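Local coordinates for MHC class I-like protein MILL2 (Mus musculus, PDB 6A97) that binds to heparan sulfate proteoglycans on the surface of fibroblasts, as a GPI-anchored member of the MHC class I family, at residues Q243-R248 with A262-R267; L219-F224 with A231-L236; T24-V29 with Q114-C119. All coordinates share one frame; numbering follows the deposited sequence.

Interactions 1 and 2 are two slices through one immunoglobulin domain, alpha-3, with centres about 5 Å apart, and each spans the gap between its two sheets. Strands 231-237 and 240-247 are neighbours in one sheet, where a probable hydrogen bond runs from F247 N to A231 O (2.6 Å); strands 217-226 and 260-268 are neighbours in the other. W235 of interaction 2 reaches across to the carbonyl of V264 in interaction 1, whose Q243/R267 end holds a water and a sulfate. Interaction 3 joins strands within the alpha-1/alpha-2 platform sheet, its centre about 29 Å from that of interaction 1 and about 31 Å from that of interaction 2.

Interaction 1: residues Q243-R248 with A262-R267; sequences QQKTFR and ARVSIR. With SO4 (sulfate ion), chain E.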
ATOM      1  N   GLN A 243       8.785  -4.968  -3.737  1.00 46.71           N
ATOM      2  CA  GLN A 243       8.695  -3.531  -3.523  1.00 46.67           C
ATOM      3  C   GLN A 243       7.277  -3.200  -3.089  1.00 51.97           C
ATOM      4  O   GLN A 243       6.310  -3.719  -3.649  1.00 49.23           O
ATOM      5  CB  GLN A 243       9.075  -2.750  -4.783  1.00 44.08           C
ATOM      6  CG  GLN A 243       9.031  -1.230  -4.624  1.00 47.22           C
ATOM      7  CD  GLN A 243       9.996  -0.714  -3.562  1.00 51.43           C
ATOM      8  OE1 GLN A 243       9.682  -0.700  -2.369  1.00 52.67           O
ATOM      9  NE2 GLN A 243      11.178  -0.289  -3.994  1.00 43.49           N
ATOM     10  N   GLN A 244       7.163  -2.349  -2.076  1.00 51.37           N
ATOM     11  CA  GLN A 244       5.873  -1.995  -1.508  1.00 55.12           C
ATOM     12  C   GLN A 244       5.835  -0.503  -1.203  1.00 51.51           C
ATOM     13  O   GLN A 244       6.793   0.052  -0.670  1.00 55.76           O
ATOM     14  CB  GLN A 244       5.608  -2.816  -0.239  1.00 49.41           C
ATOM     15  CG  GLN A 244       4.184  -2.744   0.309  1.00 56.84           C
ATOM     16  CD  GLN A 244       3.899  -1.462   1.076  1.00 68.74           C
ATOM     17  OE1 GLN A 244       4.806  -0.844   1.634  1.00 76.56           O
ATOM     18  NE2 GLN A 244       2.633  -1.059   1.106  1.00 65.59           N
ATOM     19  N   LYS A 245       4.729   0.144  -1.548  1.00 41.34           N
ATOM     20  CA  LYS A 245       4.540   1.547  -1.205  1.00 48.62           C
ATOM     21  C   LYS A 245       3.114   1.817  -0.749  1.00 48.00           C
ATOM     22  O   LYS A 245       2.150   1.425  -1.409  1.00 45.90           O
ATOM     23  CB  LYS A 245       4.891   2.448  -2.392  1.00 54.90           C
ATOM     24  CG  LYS A 245       6.361   2.830  -2.461  1.00 64.97           C
ATOM     25  CD  LYS A 245       6.730   3.396  -3.823  1.00 71.38           C
ATOM     26  CE  LYS A 245       8.232   3.602  -3.950  1.00 76.51           C
ATOM     27  NZ  LYS A 245       8.631   4.986  -3.556  1.00 84.36           N
ATOM     28  N   THR A 246       2.996   2.478   0.395  1.00 49.09           N
ATOM     29  CA  THR A 246       1.710   2.943   0.894  1.00 55.55           C
ATOM     30  C   THR A 246       1.566   4.433   0.610  1.00 56.26           C
ATOM     31  O   THR A 246       2.404   5.237   1.019  1.00 51.81           O
ATOM     32  CB  THR A 246       1.559   2.681   2.405  1.00 55.38           C
ATOM     33  OG1 THR A 246       1.614   1.272   2.653  1.00 58.51           O
ATOM     34  CG2 THR A 246       0.234   3.232   2.919  1.00 52.76           C
ATOM     35  N   PHE A 247       0.511   4.801  -0.104  1.00 58.67           N
ATOM     36  CA  PHE A 247       0.306   6.195  -0.468  1.00 54.97           C
ATOM     37  C   PHE A 247      -0.719   6.845   0.449  1.00 58.79           C
ATOM     38  O   PHE A 247      -1.748   6.249   0.774  1.00 57.24           O
ATOM     39  CB  PHE A 247      -0.129   6.310  -1.932  1.00 41.92           C
ATOM     40  CG  PHE A 247       0.884   5.779  -2.903  1.00 40.74           C
ATOM     41  CD1 PHE A 247       0.886   4.437  -3.259  1.00 41.97           C
ATOM     42  CD2 PHE A 247       1.847   6.614  -3.445  1.00 41.26           C
ATOM     43  CE1 PHE A 247       1.826   3.944  -4.149  1.00 40.30           C
ATOM     44  CE2 PHE A 247       2.789   6.126  -4.335  1.00 41.76           C
ATOM     45  CZ  PHE A 247       2.779   4.789  -4.687  1.00 40.87           C
ATOM     46  N   ARG A 248      -0.424   8.069   0.870  1.00 58.33           N
ATOM     47  CA  ARG A 248      -1.310   8.808   1.756  1.00 60.55           C
ATOM     48  C   ARG A 248      -1.521  10.226   1.237  1.00 59.40           C
ATOM     49  O   ARG A 248      -1.054  10.572   0.151  1.00 61.10           O
ATOM     50  CB  ARG A 248      -0.750   8.829   3.181  1.00 58.22           C
ATOM     51  CG  ARG A 248      -0.746   7.463   3.851  1.00 66.13           C
ATOM     52  CD  ARG A 248      -0.158   7.521   5.252  1.00 72.81           C
ATOM     53  NE  ARG A 248      -0.116   6.201   5.878  1.00 74.66           N
ATOM     54  CZ  ARG A 248       0.939   5.390   5.846  1.00 76.27           C
ATOM     55  NH1 ARG A 248       2.045   5.760   5.216  1.00 71.72           N
ATOM     56  NH2 ARG A 248       0.887   4.208   6.446  1.00 82.38           N
ATOM     57  N   ALA A 262      -1.351   6.644  -8.443  1.00 39.28           N
ATOM     58  CA  ALA A 262      -0.119   6.233  -7.779  1.00 38.56           C
ATOM     59  C   ALA A 262       0.775   5.452  -8.736  1.00 38.62           C
ATOM     60  O   ALA A 262       0.332   5.014  -9.800  1.00 40.64           O
ATOM     61  CB  ALA A 262      -0.433   5.407  -6.542  1.00 41.60           C
ATOM     62  N   ARG A 263       2.032   5.271  -8.353  1.00 38.38           N
ATOM     63  CA  ARG A 263       3.012   4.677  -9.254  1.00 43.34           C
ATOM     64  C   ARG A 263       4.138   4.003  -8.474  1.00 42.98           C
ATOM     65  O   ARG A 263       4.619   4.544  -7.478  1.00 40.62           O
ATOM     66  CB  ARG A 263       3.570   5.754 -10.189  1.00 43.81           C
ATOM     67  CG  ARG A 263       4.873   5.406 -10.882  1.00 61.68           C
ATOM     68  CD  ARG A 263       5.330   6.556 -11.771  1.00 70.76           C
ATOM     69  NE  ARG A 263       5.520   7.788 -11.010  1.00 79.96           N
ATOM     70  CZ  ARG A 263       5.612   9.000 -11.553  1.00 84.19           C
ATOM     71  NH1 ARG A 263       5.523   9.155 -12.867  1.00 87.65           N
ATOM     72  NH2 ARG A 263       5.789  10.061 -10.779  1.00 82.18           N
ATOM     73  N   VAL A 264       4.527   2.805  -8.907  1.00 39.30           N
ATOM     74  CA  VAL A 264       5.695   2.113  -8.358  1.00 40.58           C
ATOM     75  C   VAL A 264       6.418   1.398  -9.485  1.00 39.89           C
ATOM     76  O   VAL A 264       5.794   0.698 -10.286  1.00 40.85           O
ATOM     77  CB  VAL A 264       5.327   1.078  -7.263  1.00 40.66           C
ATOM     78  CG1 VAL A 264       6.584   0.459  -6.679  1.00 45.48           C
ATOM     79  CG2 VAL A 264       4.521   1.715  -6.155  1.00 42.93           C
ATOM     80  N   SER A 265       7.733   1.580  -9.554  1.00 40.94           N
ATOM     81  CA  SER A 265       8.536   0.914 -10.571  1.00 44.29           C
ATOM     82  C   SER A 265       9.602   0.017  -9.957  1.00 46.56           C
ATOM     83  O   SER A 265      10.039   0.242  -8.830  1.00 45.44           O
ATOM     84  CB  SER A 265       9.196   1.944 -11.491  1.00 54.43           C
ATOM     85  OG  SER A 265       8.225   2.601 -12.285  1.00 62.44           O
ATOM     86  N   ILE A 266      10.005  -1.006 -10.710  1.00 40.33           N
ATOM     87  CA  ILE A 266      11.128  -1.866 -10.350  1.00 40.05           C
ATOM     88  C   ILE A 266      11.936  -2.178 -11.598  1.00 45.24           C
ATOM     89  O   ILE A 266      11.436  -2.042 -12.715  1.00 45.53           O
ATOM     90  CB  ILE A 266      10.678  -3.197  -9.707  1.00 40.20           C
ATOM     91  CG1 ILE A 266       9.714  -3.936 -10.638  1.00 46.16           C
ATOM     92  CG2 ILE A 266      10.033  -2.953  -8.341  1.00 40.10           C
ATOM     93  CD1 ILE A 266       9.300  -5.305 -10.136  1.00 52.61           C
ATOM     94  N   ARG A 267      13.181  -2.598 -11.406  1.00 43.75           N
ATOM     95  CA  ARG A 267      14.014  -3.019 -12.522  1.00 49.29           C
ATOM     96  C   ARG A 267      14.286  -4.509 -12.421  1.00 50.42           C
ATOM     97  O   ARG A 267      14.674  -5.011 -11.367  1.00 49.30           O
ATOM     98  CB  ARG A 267      15.324  -2.230 -12.556  1.00 53.67           C
ATOM     99  CG  ARG A 267      15.129  -0.771 -12.921  1.00 67.53           C
ATOM    100  CD  ARG A 267      15.903   0.138 -11.993  1.00 77.65           C
ATOM    101  NE  ARG A 267      15.113   1.307 -11.620  1.00 86.58           N
ATOM    102  CZ  ARG A 267      14.209   1.312 -10.644  1.00 85.58           C
ATOM    103  NH1 ARG A 267      13.982   0.212  -9.941  1.00 92.77           N
ATOM    104  NH2 ARG A 267      13.534   2.417 -10.370  1.00 78.88           N
TER
HETATM  105  S   SO4 E 301      15.021  -1.636  -8.045  1.00 56.90           S
HETATM  106  O1  SO4 E 301      13.883  -2.405  -8.536  1.00 55.63           O
HETATM  107  O2  SO4 E 301      15.717  -2.399  -7.014  1.00 53.07           O
HETATM  108  O3  SO4 E 301      14.562  -0.377  -7.471  1.00 53.22           O
HETATM  109  O4  SO4 E 301      15.925  -1.366  -9.155  1.00 52.74           O
HETATM  110  O   HOH W   1      11.939  -0.088  -6.549  1.00 51.90           O
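A water bridges Q243 and S265: it accepts from Q243 NE2 at 2.7 Å and donates to S265 O at 3.0 Å. A third bond runs to O3 of a sulfate whose position is less certain. The amide is turned so that its other end, OE1, takes the N-H of Q244 in the carbonyl plane on a lone pair (Q244 N to Q243 OE1 3.0 Å). Q243 CG, anti to the backbone N (chi1 -179°), rests on V264 CG1 at 3.6 Å. Separately, Q243 CB meets I266 CG2.

V264 is the middle of the contact, its two methyls splitting the work: CG1 faces Q243, and CG2 meets K245 CD at 3.6 Å and the rim of the F247 ring at CZ. Over the ring itself lies A262, whose CB sits 3.6 Å from the F247 centroid, 10° off the normal, a CH-pi contact over the centre of the face.

Strands 243-247 and 262-267 run antiparallel with axes 8.1 Å apart and share no direct hydrogen bond, because they belong to the two facing sheets of the alpha-3 immunoglobulin sandwich. The sulfate, probably from the crystallisation liquor, accepts from R267 N at 3.0 Å and is also hydrogen-bonded to R61 N, E62 N and T63 OG1 of the second subunit. R267 NH1 comes too close to the sulfate, so their mutual placement is doubtful. The chemistry thus grades from an apolar seam at F247 and A262 to a hydrated end at Q243, where one water carries the polar link between the sheets.

Interaction 2: residues L219-F224 with A231-L236; sequences LTCRAF and ATLVWL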
ATOM      1  N   LEU A 219       9.769  -2.147 -15.032  1.00 49.79           N
ATOM      2  CA  LEU A 219       8.340  -2.419 -14.943  1.00 43.26           C
ATOM      3  C   LEU A 219       7.670  -1.317 -14.145  1.00 47.19           C
ATOM      4  O   LEU A 219       8.058  -1.049 -13.010  1.00 41.07           O
ATOM      5  CB  LEU A 219       8.076  -3.776 -14.284  1.00 41.19           C
ATOM      6  CG  LEU A 219       8.691  -5.007 -14.952  1.00 43.70           C
ATOM      7  CD1 LEU A 219       8.444  -6.260 -14.112  1.00 42.76           C
ATOM      8  CD2 LEU A 219       8.140  -5.186 -16.348  1.00 54.82           C
ATOM      9  N   THR A 220       6.668  -0.673 -14.729  1.00 46.23           N
ATOM     10  CA  THR A 220       5.981   0.397 -14.023  1.00 40.47           C
ATOM     11  C   THR A 220       4.509   0.075 -13.831  1.00 42.03           C
ATOM     12  O   THR A 220       3.781  -0.184 -14.790  1.00 46.26           O
ATOM     13  CB  THR A 220       6.115   1.734 -14.758  1.00 44.22           C
ATOM     14  OG1 THR A 220       7.503   2.064 -14.879  1.00 51.09           O
ATOM     15  CG2 THR A 220       5.391   2.841 -13.995  1.00 40.72           C
ATOM     16  N   CYS A 221       4.084   0.083 -12.575  1.00 40.42           N
ATOM     17  CA  CYS A 221       2.692  -0.134 -12.237  1.00 41.68           C
ATOM     18  C   CYS A 221       2.030   1.187 -11.862  1.00 41.95           C
ATOM     19  O   CYS A 221       2.525   1.903 -10.994  1.00 40.19           O
ATOM     20  CB  CYS A 221       2.577  -1.130 -11.087  1.00 41.69           C
ATOM     21  SG  CYS A 221       0.896  -1.418 -10.545  1.00 52.79           S
ATOM     22  N   ARG A 222       0.920   1.510 -12.521  1.00 40.20           N
ATOM     23  CA  ARG A 222       0.170   2.723 -12.202  1.00 41.89           C
ATOM     24  C   ARG A 222      -1.266   2.401 -11.823  1.00 40.01           C
ATOM     25  O   ARG A 222      -1.924   1.596 -12.480  1.00 42.54           O
ATOM     26  CB  ARG A 222       0.177   3.698 -13.378  1.00 38.79           C
ATOM     27  CG  ARG A 222       1.555   4.223 -13.748  1.00 39.17           C
ATOM     28  CD  ARG A 222       1.473   5.123 -14.976  1.00 38.91           C
ATOM     29  NE  ARG A 222       0.812   6.389 -14.665  1.00 40.50           N
ATOM     30  CZ  ARG A 222       0.566   7.349 -15.553  1.00 47.28           C
ATOM     31  NH1 ARG A 222       0.917   7.193 -16.826  1.00 48.31           N
ATOM     32  NH2 ARG A 222      -0.036   8.467 -15.166  1.00 37.74           N
ATOM     33  N   ALA A 223      -1.746   3.034 -10.759  1.00 38.28           N
ATOM     34  CA  ALA A 223      -3.139   2.904 -10.356  1.00 37.80           C
ATOM     35  C   ALA A 223      -3.859   4.219 -10.619  1.00 44.68           C
ATOM     36  O   ALA A 223      -3.387   5.268 -10.205  1.00 43.09           O
ATOM     37  CB  ALA A 223      -3.242   2.516  -8.889  1.00 37.49           C
ATOM     38  N   PHE A 224      -4.989   4.158 -11.318  1.00 48.02           N
ATOM     39  CA  PHE A 224      -5.768   5.348 -11.647  1.00 43.93           C
ATOM     40  C   PHE A 224      -7.124   5.332 -10.959  1.00 47.98           C
ATOM     41  O   PHE A 224      -7.586   4.289 -10.490  1.00 43.27           O
ATOM     42  CB  PHE A 224      -5.988   5.464 -13.160  1.00 47.34           C
ATOM     43  CG  PHE A 224      -4.726   5.611 -13.957  1.00 44.17           C
ATOM     44  CD1 PHE A 224      -4.016   4.493 -14.362  1.00 41.39           C
ATOM     45  CD2 PHE A 224      -4.259   6.864 -14.319  1.00 46.12           C
ATOM     46  CE1 PHE A 224      -2.858   4.621 -15.107  1.00 46.28           C
ATOM     47  CE2 PHE A 224      -3.098   7.002 -15.061  1.00 45.62           C
ATOM     48  CZ  PHE A 224      -2.399   5.876 -15.457  1.00 47.16           C
ATOM     49  N   ALA A 231      -4.000   4.397  -0.654  1.00 43.68           N
ATOM     50  CA  ALA A 231      -3.802   3.230  -1.504  1.00 39.41           C
ATOM     51  C   ALA A 231      -2.448   2.595  -1.230  1.00 41.89           C
ATOM     52  O   ALA A 231      -1.528   3.250  -0.734  1.00 36.87           O
ATOM     53  CB  ALA A 231      -3.920   3.611  -2.970  1.00 40.02           C
ATOM     54  N   THR A 232      -2.332   1.308  -1.537  1.00 36.58           N
ATOM     55  CA  THR A 232      -1.042   0.640  -1.475  1.00 37.58           C
ATOM     56  C   THR A 232      -0.795  -0.119  -2.764  1.00 39.01           C
ATOM     57  O   THR A 232      -1.700  -0.758  -3.309  1.00 40.13           O
ATOM     58  CB  THR A 232      -0.942  -0.340  -0.280  1.00 46.54           C
ATOM     59  OG1 THR A 232      -1.909  -1.385  -0.430  1.00 59.07           O
ATOM     60  CG2 THR A 232      -1.175   0.379   1.037  1.00 49.67           C
ATOM     61  N   LEU A 233       0.434  -0.026  -3.258  1.00 40.37           N
ATOM     62  CA  LEU A 233       0.874  -0.798  -4.409  1.00 39.71           C
ATOM     63  C   LEU A 233       2.032  -1.680  -3.982  1.00 40.71           C
ATOM     64  O   LEU A 233       2.925  -1.236  -3.259  1.00 42.09           O
ATOM     65  CB  LEU A 233       1.301   0.108  -5.562  1.00 40.41           C
ATOM     66  CG  LEU A 233       0.214   0.795  -6.385  1.00 40.62           C
ATOM     67  CD1 LEU A 233       0.845   1.784  -7.346  1.00 45.59           C
ATOM     68  CD2 LEU A 233      -0.613  -0.237  -7.151  1.00 42.10           C
ATOM     69  N   VAL A 234       2.013  -2.932  -4.418  1.00 40.63           N
ATOM     70  CA  VAL A 234       3.105  -3.842  -4.111  1.00 40.97           C
ATOM     71  C   VAL A 234       3.478  -4.638  -5.356  1.00 43.40           C
ATOM     72  O   VAL A 234       2.606  -5.126  -6.075  1.00 47.66           O
ATOM     73  CB  VAL A 234       2.745  -4.804  -2.948  1.00 46.59           C
ATOM     74  CG1 VAL A 234       1.428  -5.507  -3.208  1.00 45.35           C
ATOM     75  CG2 VAL A 234       3.858  -5.821  -2.723  1.00 59.20           C
ATOM     76  N   TRP A 235       4.773  -4.722  -5.635  1.00 41.45           N
ATOM     77  CA  TRP A 235       5.270  -5.622  -6.661  1.00 41.81           C
ATOM     78  C   TRP A 235       5.536  -6.976  -6.024  1.00 43.53           C
ATOM     79  O   TRP A 235       6.181  -7.061  -4.976  1.00 42.30           O
ATOM     80  CB  TRP A 235       6.536  -5.072  -7.316  1.00 41.40           C
ATOM     81  CG  TRP A 235       6.266  -4.178  -8.484  1.00 43.76           C
ATOM     82  CD1 TRP A 235       6.420  -2.821  -8.535  1.00 41.47           C
ATOM     83  CD2 TRP A 235       5.780  -4.576  -9.772  1.00 44.27           C
ATOM     84  NE1 TRP A 235       6.069  -2.353  -9.775  1.00 45.47           N
ATOM     85  CE2 TRP A 235       5.672  -3.410 -10.555  1.00 47.95           C
ATOM     86  CE3 TRP A 235       5.424  -5.804 -10.338  1.00 42.25           C
ATOM     87  CZ2 TRP A 235       5.224  -3.435 -11.871  1.00 43.85           C
ATOM     88  CZ3 TRP A 235       4.980  -5.827 -11.649  1.00 42.40           C
ATOM     89  CH2 TRP A 235       4.886  -4.653 -12.401  1.00 41.83           C
ATOM     90  N   LEU A 236       5.032  -8.030  -6.658  1.00 43.15           N
ATOM     91  CA  LEU A 236       5.150  -9.379  -6.122  1.00 43.60           C
ATOM     92  C   LEU A 236       5.968 -10.263  -7.053  1.00 45.33           C
ATOM     93  O   LEU A 236       5.746 -10.274  -8.260  1.00 44.43           O
ATOM     94  CB  LEU A 236       3.763  -9.996  -5.907  1.00 44.37           C
ATOM     95  CG  LEU A 236       2.833  -9.295  -4.909  1.00 44.33           C
ATOM     96  CD1 LEU A 236       1.405  -9.797  -5.069  1.00 48.30           C
ATOM     97  CD2 LEU A 236       3.309  -9.509  -3.493  1.00 44.00           C
TER
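The backbones carrying C221 and L233 run antiparallel at 155°, with axes 8.8 Å apart at closest approach. They share no hydrogen bond: at that spacing the two strands lie in different sheets, and the nearest CA atoms, those of C221 and L233, are 8.1 Å apart. The contact is carried mainly by side chains, L219, C221 and A223 from one strand and L233 and W235 from the other.

W235 contributes most. The benzene end of its indole is pushed up to the opposing strand, where CZ2 meets C221 CB at 3.6 Å and L219 CB at 3.8 Å, both obliquely, while the carbonyl carbon of T220 lies at the ring edge. SG of C221 stands anti to its backbone N (chi1 178°), placed obliquely to the six-membered ring, 5.5 Å from the centroid and 30° off the normal, a sulfur-aromatic contact. The same sulfur touches L233 CD2 at 3.9 Å, and that methyl also reaches A223 CB at 4.2 Å, so that L233 lies against the disulfide sulfur.

This is the pin of the immunoglobulin fold: C221 is joined to C278 of strand 276-282, so the covalent link crosses between the sheets next to the tryptophan that packs on it. The indole N-H is not lost to the apolar interior, since W235 NE1 is hydrogen-bonded to the carbonyl O of V264, in strand 260-268 beside 217-226. On the outward side of the 217-226 sheet, T220 OG1 is hydrogen-bonded to S265 OG. The bond from NE1 thus satisfies a buried N-H and would restrict rotation of the indole, whose carbon edge packs on C221 and L219.

Interaction 3: residues T24-V29 with Q114-C119; sequences TLRYNV and QATLGC
Y27 turns the edge of its ring to the neighbouring strand, with L117 O in the ring plane and G118 CA near it; Y27 CD1 touches L117 CD1 at 3.6 Å. The R26 guanidinium likewise works from its edge, NH2 giving a hydrogen bond to T116 OG1 (2.9 Å, 148° at the hydrogen), tilted 15° from the guanidinium plane. That hydroxyl, set anti to the backbone N (chi1 -174°), donates a hydrogen bond to N28 OD1 at 2.9 Å, nearly along the C=O axis, so one oxygen serves as acceptor and donor.

Strands 24-29 and 114-119 are the central pair of the eight-stranded floor of the MHC class I platform, where the alpha-1 and alpha-2 halves join antiparallel. Hydrogen-bonded pairs L25-C119, Y27-L117 and V29-A115 alternate with non-hydrogen-bonded R26-G118 and N28-T116; Y27 N to L117 O is 2.7 Å. The side chains of the first set lie beneath helices 75-96 and 171-193, and C119, whose SG packs 4.2 Å from L25 CB, is disulfide-bonded to C182 of the latter helix. The face bearing N28 and T116 meets an aromatic side chain of another protein's chain, consistent with the beta-2-microglobulin of class I molecules. G118 CA passes 3.2 Å from L25 O, into which a CB would run; the R26-G118 closeness and G118's backbone angles depend on its absence.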
ATOM      1  N   THR A  24     -12.671  15.183   9.128  1.00 48.56           N
ATOM      2  CA  THR A  24     -11.771  16.273   9.479  1.00 49.36           C
ATOM      3  C   THR A  24     -12.069  17.544   8.686  1.00 47.50           C
ATOM      4  O   THR A  24     -12.330  17.498   7.481  1.00 49.14           O
ATOM      5  CB  THR A  24     -10.299  15.876   9.253  1.00 53.58           C
ATOM      6  OG1 THR A  24     -10.028  14.640   9.925  1.00 70.42           O
ATOM      7  CG2 THR A  24      -9.364  16.947   9.791  1.00 57.01           C
ATOM      8  N   LEU A  25     -12.042  18.674   9.383  1.00 37.87           N
ATOM      9  CA  LEU A  25     -12.120  19.985   8.752  1.00 38.71           C
ATOM     10  C   LEU A  25     -10.803  20.700   9.000  1.00 42.51           C
ATOM     11  O   LEU A  25     -10.369  20.818  10.142  1.00 41.47           O
ATOM     12  CB  LEU A  25     -13.289  20.798   9.307  1.00 43.84           C
ATOM     13  CG  LEU A  25     -13.308  22.295   8.983  1.00 47.15           C
ATOM     14  CD1 LEU A  25     -13.314  22.523   7.482  1.00 47.83           C
ATOM     15  CD2 LEU A  25     -14.505  22.979   9.631  1.00 40.07           C
ATOM     16  N   ARG A  26     -10.156  21.162   7.935  1.00 36.80           N
ATOM     17  CA  ARG A  26      -8.857  21.810   8.074  1.00 36.41           C
ATOM     18  C   ARG A  26      -8.777  23.106   7.282  1.00 38.07           C
ATOM     19  O   ARG A  26      -9.110  23.143   6.097  1.00 34.75           O
ATOM     20  CB  ARG A  26      -7.733  20.871   7.630  1.00 31.33           C
ATOM     21  CG  ARG A  26      -6.340  21.487   7.742  1.00 35.22           C
ATOM     22  CD  ARG A  26      -5.271  20.530   7.222  1.00 46.44           C
ATOM     23  NE  ARG A  26      -5.207  19.296   8.002  1.00 60.56           N
ATOM     24  CZ  ARG A  26      -4.381  19.096   9.029  1.00 68.89           C
ATOM     25  NH1 ARG A  26      -4.393  17.937   9.675  1.00 68.49           N
ATOM     26  NH2 ARG A  26      -3.542  20.051   9.409  1.00 60.96           N
ATOM     27  N   TYR A  27      -8.336  24.163   7.953  1.00 34.21           N
ATOM     28  CA  TYR A  27      -8.090  25.453   7.327  1.00 34.23           C
ATOM     29  C   TYR A  27      -6.598  25.622   7.143  1.00 39.23           C
ATOM     30  O   TYR A  27      -5.856  25.612   8.126  1.00 40.54           O
ATOM     31  CB  TYR A  27      -8.620  26.605   8.187  1.00 30.94           C
ATOM     32  CG  TYR A  27     -10.094  26.562   8.517  1.00 37.12           C
ATOM     33  CD1 TYR A  27     -10.574  25.754   9.544  1.00 42.26           C
ATOM     34  CD2 TYR A  27     -11.003  27.368   7.832  1.00 38.50           C
ATOM     35  CE1 TYR A  27     -11.918  25.729   9.869  1.00 37.69           C
ATOM     36  CE2 TYR A  27     -12.353  27.351   8.148  1.00 44.86           C
ATOM     37  CZ  TYR A  27     -12.804  26.530   9.165  1.00 45.18           C
ATOM     38  OH  TYR A  27     -14.143  26.504   9.486  1.00 45.38           O
ATOM     39  N   ASN A  28      -6.148  25.755   5.900  1.00 30.05           N
ATOM     40  CA  ASN A  28      -4.761  26.108   5.634  1.00 28.56           C
ATOM     41  C   ASN A  28      -4.680  27.584   5.267  1.00 38.67           C
ATOM     42  O   ASN A  28      -5.172  28.001   4.215  1.00 36.77           O
ATOM     43  CB  ASN A  28      -4.171  25.233   4.528  1.00 35.29           C
ATOM     44  CG  ASN A  28      -3.668  23.899   5.054  1.00 44.06           C
ATOM     45  OD1 ASN A  28      -3.888  23.560   6.213  1.00 37.70           O
ATOM     46  ND2 ASN A  28      -2.991  23.140   4.206  1.00 40.23           N
ATOM     47  N   VAL A  29      -4.079  28.372   6.152  1.00 33.53           N
ATOM     48  CA  VAL A  29      -4.041  29.821   5.996  1.00 36.63           C
ATOM     49  C   VAL A  29      -2.619  30.290   5.745  1.00 38.52           C
ATOM     50  O   VAL A  29      -1.675  29.816   6.382  1.00 37.65           O
ATOM     51  CB  VAL A  29      -4.597  30.541   7.251  1.00 34.38           C
ATOM     52  CG1 VAL A  29      -4.595  32.046   7.059  1.00 31.36           C
ATOM     53  CG2 VAL A  29      -5.997  30.046   7.582  1.00 35.81           C
ATOM     54  N   GLN A 114       2.303  31.039   8.184  1.00 32.91           N
ATOM     55  CA  GLN A 114       1.294  30.039   7.843  1.00 34.26           C
ATOM     56  C   GLN A 114       0.546  29.582   9.079  1.00 33.32           C
ATOM     57  O   GLN A 114       1.069  29.638  10.192  1.00 36.63           O
ATOM     58  CB  GLN A 114       1.931  28.820   7.168  1.00 30.43           C
ATOM     59  CG  GLN A 114       2.623  29.106   5.841  1.00 31.40           C
ATOM     60  CD  GLN A 114       3.540  27.965   5.416  1.00 35.71           C
ATOM     61  OE1 GLN A 114       4.745  28.005   5.659  1.00 33.65           O
ATOM     62  NE2 GLN A 114       2.967  26.937   4.793  1.00 30.76           N
ATOM     63  N   ALA A 115      -0.672  29.103   8.878  1.00 35.23           N
ATOM     64  CA  ALA A 115      -1.424  28.499   9.959  1.00 34.84           C
ATOM     65  C   ALA A 115      -2.181  27.293   9.440  1.00 35.90           C
ATOM     66  O   ALA A 115      -2.687  27.307   8.324  1.00 37.59           O
ATOM     67  CB  ALA A 115      -2.387  29.508  10.585  1.00 31.40           C
ATOM     68  N   THR A 116      -2.244  26.236  10.237  1.00 33.23           N
ATOM     69  CA  THR A 116      -3.181  25.174   9.934  1.00 33.10           C
ATOM     70  C   THR A 116      -4.009  24.933  11.183  1.00 36.87           C
ATOM     71  O   THR A 116      -3.491  24.929  12.303  1.00 36.86           O
ATOM     72  CB  THR A 116      -2.487  23.881   9.450  1.00 35.02           C
ATOM     73  OG1 THR A 116      -3.486  22.947   9.033  1.00 41.74           O
ATOM     74  CG2 THR A 116      -1.611  23.236  10.548  1.00 31.97           C
ATOM     75  N   LEU A 117      -5.309  24.763  10.999  1.00 31.79           N
ATOM     76  CA  LEU A 117      -6.190  24.653  12.148  1.00 33.85           C
ATOM     77  C   LEU A 117      -7.470  23.961  11.751  1.00 37.14           C
ATOM     78  O   LEU A 117      -7.774  23.836  10.564  1.00 34.11           O
ATOM     79  CB  LEU A 117      -6.458  26.044  12.726  1.00 36.44           C
ATOM     80  CG  LEU A 117      -7.223  27.072  11.879  1.00 49.15           C
ATOM     81  CD1 LEU A 117      -8.709  27.140  12.258  1.00 58.09           C
ATOM     82  CD2 LEU A 117      -6.553  28.440  11.916  1.00 54.07           C
ATOM     83  N   GLY A 118      -8.213  23.487  12.740  1.00 38.27           N
ATOM     84  CA  GLY A 118      -9.479  22.841  12.462  1.00 46.06           C
ATOM     85  C   GLY A 118      -9.895  21.861  13.534  1.00 41.22           C
ATOM     86  O   GLY A 118      -9.464  21.958  14.679  1.00 45.02           O
ATOM     87  N   CYS A 119     -10.741  20.913  13.157  1.00 39.71           N
ATOM     88  CA  CYS A 119     -11.295  19.977  14.119  1.00 41.72           C
ATOM     89  C   CYS A 119     -11.527  18.629  13.472  1.00 46.40           C
ATOM     90  O   CYS A 119     -11.661  18.522  12.250  1.00 48.36           O
ATOM     91  CB  CYS A 119     -12.602  20.510  14.703  1.00 38.27           C
ATOM     92  SG  CYS A 119     -13.920  20.719  13.468  1.00 55.60           S
TER